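Methyltransferase (PDB 1IXK) probably methylates cytidine in RNA at carbon 5 with S-adenosyl-L-methionine as methyl donor. Local coordinates at residues I258-L272 / E303-L315. Residues are numbered along the deposited sequence; the frame is centred on the assembly and turned at random.
Sequences IQWALDNFDVELLPL and ETSGFFIAKIRKL
I312 fills the hollow lined by V267, L269 and I258: its CG2 presses on V267 CB at 3.5 Å, tighter than an ordinary van der Waals contact, while CG1 meets L269 CD2 at 3.6 Å and CD1 reaches up to CD1 of I258. With CG1 beside the backbone N (chi1 -61°), I258 lays that carbon against the edge of the F308 ring, 3.6 Å from CZ, and drops CD1 onto the CB of A310. Strand 267-270 runs antiparallel along strand 307-314, whose other side pairs with strand 240-246: the reversed C-terminal strand of a class I methyltransferase Rossmann-like sheet, with helix 255-264 packed over the I312 face. E268 and R313 exchange backbone bonds, R313 N to E268 O being almost straight at 178°. On the face opposite I312 their side chains run alongside each other, and NH1 of R313 meets OE2 of E268 at 3.0 Å from above the carboxylate plane, as a salt bridge. L315 CD1 lies against CG of E268, and L315 N hydrogen-bonds D266 O. Were E268 an alanine, the R313 guanidinium would probably lose this charge partner and the L315 methyl the carbons it rests on. L270 packs against CB of R313. Farther along, L272 fills the hollow between I309 and K311 on one face of the strand, CD1 against I309 CG2 and CD2 against the extended K311 chain, whose NZ bonds A113 O; a water joins L270 O to K311 N.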
loop_
_atom_site.group_PDB
_atom_site.type_symbol
_atom_site.label_atom_id
_atom_site.label_comp_id
_atom_site.label_asym_id
_atom_site.label_seq_id
_atom_site.Cartn_x
_atom_site.Cartn_y
_atom_site.Cartn_z
ATOM N N ILE A 258 -8.437 -11.925 3.944
ATOM C CA ILE A 258 -8.768 -12.272 2.564
ATOM C C ILE A 258 -9.537 -13.601 2.508
ATOM O O ILE A 258 -10.503 -13.724 1.756
ATOM C CB ILE A 258 -7.493 -12.352 1.687
ATOM C CG1 ILE A 258 -6.794 -10.989 1.685
ATOM C CG2 ILE A 258 -7.853 -12.723 0.249
ATOM C CD1 ILE A 258 -7.710 -9.848 1.320
ATOM N N GLN A 259 -9.115 -14.587 3.296
ATOM C CA GLN A 259 -9.823 -15.866 3.310
ATOM C C GLN A 259 -11.255 -15.630 3.793
ATOM O O GLN A 259 -12.213 -16.197 3.257
ATOM C CB GLN A 259 -9.143 -16.868 4.242
ATOM C CG GLN A 259 -9.849 -18.224 4.252
ATOM C CD GLN A 259 -9.744 -18.939 2.916
ATOM O OE1 GLN A 259 -8.664 -19.342 2.507
ATOM N NE2 GLN A 259 -10.866 -19.089 2.231
ATOM N N TRP A 260 -11.394 -14.792 4.813
ATOM C CA TRP A 260 -12.710 -14.481 5.346
ATOM C C TRP A 260 -13.570 -13.854 4.252
ATOM O O TRP A 260 -14.737 -14.203 4.096
ATOM C CB TRP A 260 -12.600 -13.517 6.531
ATOM C CG TRP A 260 -13.932 -12.994 6.967
ATOM C CD1 TRP A 260 -14.939 -13.702 7.567
ATOM C CD2 TRP A 260 -14.421 -11.663 6.800
ATOM N NE1 TRP A 260 -16.028 -12.889 7.783
ATOM C CE2 TRP A 260 -15.737 -11.632 7.321
ATOM C CE3 TRP A 260 -13.879 -10.489 6.258
ATOM C CZ2 TRP A 260 -16.516 -10.473 7.319
ATOM C CZ3 TRP A 260 -14.654 -9.335 6.255
ATOM C CH2 TRP A 260 -15.960 -9.337 6.783
ATOM N N ALA A 261 -12.991 -12.935 3.485
ATOM C CA ALA A 261 -13.735 -12.276 2.414
ATOM C C ALA A 261 -14.184 -13.281 1.354
ATOM O O ALA A 261 -15.312 -13.215 0.865
ATOM C CB ALA A 261 -12.879 -11.190 1.772
ATOM N N LEU A 262 -13.295 -14.202 0.994
ATOM C CA LEU A 262 -13.619 -15.215 -0.003
ATOM C C LEU A 262 -14.749 -16.113 0.505
ATOM O O LEU A 262 -15.600 -16.543 -0.272
ATOM C CB LEU A 262 -12.384 -16.070 -0.318
ATOM C CG LEU A 262 -11.214 -15.407 -1.056
ATOM C CD1 LEU A 262 -10.008 -16.337 -1.030
ATOM C CD2 LEU A 262 -11.616 -15.088 -2.485
ATOM N N ASP A 263 -14.757 -16.390 1.806
ATOM C CA ASP A 263 -15.793 -17.246 2.404
ATOM C C ASP A 263 -17.089 -16.493 2.653
ATOM O O ASP A 263 -18.180 -17.064 2.593
ATOM C CB ASP A 263 -15.357 -17.799 3.769
ATOM C CG ASP A 263 -14.122 -18.666 3.704
ATOM O OD1 ASP A 263 -13.775 -19.148 2.610
ATOM O OD2 ASP A 263 -13.510 -18.879 4.775
ATOM N N ASN A 264 -16.964 -15.208 2.946
ATOM C CA ASN A 264 -18.120 -14.395 3.285
ATOM C C ASN A 264 -18.821 -13.639 2.153
ATOM O O ASN A 264 -20.023 -13.381 2.238
ATOM C CB ASN A 264 -17.708 -13.415 4.383
ATOM C CG ASN A 264 -18.880 -12.922 5.183
ATOM O OD1 ASN A 264 -19.539 -13.700 5.873
ATOM N ND2 ASN A 264 -19.159 -11.622 5.092
ATOM N N PHE A 265 -18.094 -13.281 1.098
ATOM C CA PHE A 265 -18.709 -12.537 0.000
ATOM C C PHE A 265 -18.575 -13.224 -1.353
ATOM O O PHE A 265 -17.845 -14.197 -1.497
ATOM C CB PHE A 265 -18.103 -11.139 -0.099
ATOM C CG PHE A 265 -18.096 -10.388 1.205
ATOM C CD1 PHE A 265 -16.967 -10.383 2.011
ATOM C CD2 PHE A 265 -19.220 -9.684 1.618
ATOM C CE1 PHE A 265 -16.953 -9.685 3.219
ATOM C CE2 PHE A 265 -19.220 -8.984 2.822
ATOM C CZ PHE A 265 -18.080 -8.984 3.623
ATOM N N ASP A 266 -19.278 -12.691 -2.347
ATOM C CA ASP A 266 -19.237 -13.233 -3.697
ATOM C C ASP A 266 -18.112 -12.533 -4.459
ATOM O O ASP A 266 -18.353 -11.658 -5.294
ATOM C CB ASP A 266 -20.583 -13.006 -4.379
ATOM C CG ASP A 266 -21.721 -13.664 -3.629
ATOM O OD1 ASP A 266 -21.726 -14.909 -3.543
ATOM O OD2 ASP A 266 -22.603 -12.942 -3.113
ATOM N N VAL A 267 -16.881 -12.925 -4.143
ATOM C CA VAL A 267 -15.693 -12.347 -4.758
ATOM C C VAL A 267 -14.680 -13.415 -5.155
ATOM O O VAL A 267 -14.773 -14.567 -4.731
ATOM C CB VAL A 267 -14.981 -11.371 -3.793
ATOM C CG1 VAL A 267 -15.937 -10.258 -3.373
ATOM C CG2 VAL A 267 -14.465 -12.132 -2.570
ATOM N N GLU A 268 -13.706 -13.012 -5.965
ATOM C CA GLU A 268 -12.651 -13.904 -6.416
ATOM C C GLU A 268 -11.374 -13.067 -6.481
ATOM O O GLU A 268 -11.433 -11.851 -6.647
ATOM C CB GLU A 268 -12.968 -14.458 -7.807
ATOM C CG GLU A 268 -12.934 -13.409 -8.910
ATOM C CD GLU A 268 -13.474 -13.924 -10.234
ATOM O OE1 GLU A 268 -13.782 -15.130 -10.328
ATOM O OE2 GLU A 268 -13.589 -13.123 -11.182
ATOM N N LEU A 269 -10.223 -13.711 -6.343
ATOM C CA LEU A 269 -8.966 -12.979 -6.409
ATOM C C LEU A 269 -8.417 -12.995 -7.828
ATOM O O LEU A 269 -8.598 -13.971 -8.559
ATOM C CB LEU A 269 -7.938 -13.594 -5.458
ATOM C CG LEU A 269 -8.258 -13.579 -3.959
ATOM C CD1 LEU A 269 -7.073 -14.137 -3.195
ATOM C CD2 LEU A 269 -8.572 -12.165 -3.493
ATOM N N LEU A 270 -7.763 -11.905 -8.222
ATOM C CA LEU A 270 -7.163 -11.810 -9.546
ATOM C C LEU A 270 -5.647 -11.847 -9.372
ATOM O O LEU A 270 -5.117 -11.397 -8.352
ATOM C CB LEU A 270 -7.586 -10.513 -10.245
ATOM C CG LEU A 270 -9.095 -10.323 -10.449
ATOM C CD1 LEU A 270 -9.353 -8.989 -11.130
ATOM C CD2 LEU A 270 -9.660 -11.466 -11.287
ATOM N N PRO A 271 -4.927 -12.391 -10.366
ATOM C CA PRO A 271 -3.465 -12.497 -10.325
ATOM C C PRO A 271 -2.729 -11.163 -10.258
ATOM O O PRO A 271 -3.114 -10.202 -10.918
ATOM C CB PRO A 271 -3.133 -13.246 -11.618
ATOM C CG PRO A 271 -4.366 -14.037 -11.893
ATOM C CD PRO A 271 -5.463 -13.063 -11.563
ATOM N N LEU A 272 -1.680 -11.123 -9.442
ATOM C CA LEU A 272 -0.825 -9.948 -9.298
ATOM C C LEU A 272 0.580 -10.438 -9.621
ATOM O O LEU A 272 0.962 -11.540 -9.230
ATOM C CB LEU A 272 -0.890 -9.389 -7.877
ATOM C CG LEU A 272 -2.187 -8.641 -7.561
ATOM C CD1 LEU A 272 -2.219 -8.271 -6.084
ATOM C CD2 LEU A 272 -2.290 -7.395 -8.427
ATOM N N GLU A 303 13.562 -4.505 -0.378
ATOM C CA GLU A 303 13.961 -3.190 0.118
ATOM C C GLU A 303 12.761 -2.287 0.398
ATOM O O GLU A 303 12.789 -1.095 0.103
ATOM C CB GLU A 303 14.892 -2.505 -0.886
ATOM C CG GLU A 303 16.188 -3.260 -1.141
ATOM C CD GLU A 303 17.190 -2.455 -1.953
ATOM O OE1 GLU A 303 18.292 -2.982 -2.218
ATOM O OE2 GLU A 303 16.882 -1.299 -2.320
ATOM N N THR A 304 11.708 -2.867 0.961
ATOM C CA THR A 304 10.498 -2.127 1.305
ATOM C C THR A 304 10.118 -2.600 2.698
ATOM O O THR A 304 10.800 -3.443 3.272
ATOM C CB THR A 304 9.321 -2.477 0.363
ATOM O OG1 THR A 304 8.981 -3.860 0.527
ATOM C CG2 THR A 304 9.691 -2.227 -1.092
ATOM N N SER A 305 9.038 -2.059 3.245
ATOM C CA SER A 305 8.578 -2.494 4.557
ATOM C C SER A 305 7.846 -3.803 4.275
ATOM O O SER A 305 7.662 -4.163 3.115
ATOM C CB SER A 305 7.583 -1.487 5.143
ATOM O OG SER A 305 8.125 -0.179 5.190
ATOM N N GLY A 306 7.444 -4.521 5.320
ATOM C CA GLY A 306 6.690 -5.746 5.106
ATOM C C GLY A 306 5.417 -5.267 4.432
ATOM O O GLY A 306 4.810 -4.308 4.896
ATOM N N PHE A 307 4.999 -5.930 3.360
ATOM C CA PHE A 307 3.830 -5.487 2.603
ATOM C C PHE A 307 2.968 -6.667 2.131
ATOM O O PHE A 307 3.479 -7.751 1.881
ATOM C CB PHE A 307 4.354 -4.691 1.398
ATOM C CG PHE A 307 3.295 -4.103 0.522
ATOM C CD1 PHE A 307 2.662 -2.914 0.869
ATOM C CD2 PHE A 307 2.961 -4.715 -0.684
ATOM C CE1 PHE A 307 1.720 -2.332 0.018
ATOM C CE2 PHE A 307 2.024 -4.146 -1.536
ATOM C CZ PHE A 307 1.400 -2.951 -1.183
ATOM N N PHE A 308 1.664 -6.440 2.016
ATOM C CA PHE A 308 0.723 -7.469 1.563
ATOM C C PHE A 308 -0.284 -6.795 0.652
ATOM O O PHE A 308 -0.762 -5.701 0.951
ATOM C CB PHE A 308 -0.030 -8.079 2.753
ATOM C CG PHE A 308 -1.126 -9.033 2.358
ATOM C CD1 PHE A 308 -0.832 -10.350 2.012
ATOM C CD2 PHE A 308 -2.460 -8.615 2.342
ATOM C CE1 PHE A 308 -1.850 -11.243 1.659
ATOM C CE2 PHE A 308 -3.486 -9.502 1.989
ATOM C CZ PHE A 308 -3.175 -10.819 1.647
ATOM N N ILE A 309 -0.619 -7.446 -0.454
ATOM C CA ILE A 309 -1.585 -6.869 -1.369
ATOM C C ILE A 309 -2.402 -7.950 -2.058
ATOM O O ILE A 309 -1.867 -8.986 -2.442
ATOM C CB ILE A 309 -0.892 -6.004 -2.455
ATOM C CG1 ILE A 309 -1.952 -5.398 -3.383
ATOM C CG2 ILE A 309 0.099 -6.853 -3.247
ATOM C CD1 ILE A 309 -1.397 -4.380 -4.383
ATOM N N ALA A 310 -3.698 -7.690 -2.215
ATOM C CA ALA A 310 -4.598 -8.627 -2.878
ATOM C C ALA A 310 -5.539 -7.861 -3.795
ATOM O O ALA A 310 -6.006 -6.773 -3.450
ATOM C CB ALA A 310 -5.401 -9.411 -1.851
ATOM N N LYS A 311 -5.817 -8.431 -4.964
ATOM C CA LYS A 311 -6.710 -7.793 -5.923
ATOM C C LYS A 311 -7.996 -8.607 -5.979
ATOM O O LYS A 311 -8.003 -9.767 -6.402
ATOM C CB LYS A 311 -6.045 -7.732 -7.299
ATOM C CG LYS A 311 -6.848 -6.975 -8.334
ATOM C CD LYS A 311 -5.970 -6.648 -9.534
ATOM C CE LYS A 311 -6.748 -5.914 -10.602
ATOM N NZ LYS A 311 -5.826 -5.287 -11.597
ATOM N N ILE A 312 -9.086 -7.980 -5.564
ATOM C CA ILE A 312 -10.384 -8.641 -5.493
ATOM C C ILE A 312 -11.400 -8.181 -6.538
ATOM O O ILE A 312 -11.586 -6.984 -6.744
ATOM C CB ILE A 312 -10.996 -8.407 -4.088
ATOM C CG1 ILE A 312 -10.019 -8.895 -3.016
ATOM C CG2 ILE A 312 -12.340 -9.096 -3.972
ATOM C CD1 ILE A 312 -10.437 -8.548 -1.586
ATOM N N ARG A 313 -12.052 -9.137 -7.196
ATOM C CA ARG A 313 -13.091 -8.816 -8.174
ATOM C C ARG A 313 -14.435 -9.276 -7.599
ATOM O O ARG A 313 -14.554 -10.401 -7.117
ATOM C CB ARG A 313 -12.836 -9.525 -9.513
ATOM C CG ARG A 313 -13.910 -9.212 -10.550
ATOM C CD ARG A 313 -13.642 -9.846 -11.917
ATOM N NE ARG A 313 -14.774 -9.599 -12.808
ATOM C CZ ARG A 313 -15.820 -10.412 -12.947
ATOM N NH1 ARG A 313 -15.888 -11.547 -12.269
ATOM N NH2 ARG A 313 -16.823 -10.064 -13.738
ATOM N N LYS A 314 -15.439 -8.405 -7.639
ATOM C CA LYS A 314 -16.760 -8.741 -7.117
ATOM C C LYS A 314 -17.539 -9.466 -8.204
ATOM O O LYS A 314 -17.613 -9.004 -9.337
ATOM C CB LYS A 314 -17.503 -7.474 -6.686
ATOM C CG LYS A 314 -18.866 -7.703 -6.042
ATOM C CD LYS A 314 -19.406 -6.388 -5.462
ATOM C CE LYS A 314 -20.789 -6.550 -4.842
ATOM N NZ LYS A 314 -21.281 -5.258 -4.253
ATOM N N LEU A 315 -18.108 -10.610 -7.843
ATOM C CA LEU A 315 -18.862 -11.447 -8.777
ATOM C C LEU A 315 -20.294 -10.977 -9.015
ATOM O O LEU A 315 -20.667 -10.836 -10.197
ATOM C CB LEU A 315 -18.876 -12.891 -8.268
ATOM C CG LEU A 315 -17.591 -13.714 -8.427
ATOM C CD1 LEU A 315 -16.359 -12.862 -8.168
ATOM C CD2 LEU A 315 -17.650 -14.894 -7.480
ATOM O OXT LEU A 315 -21.024 -10.773 -8.024
HETATM O O HOH W 1 -4.640 -10.885 -5.808
#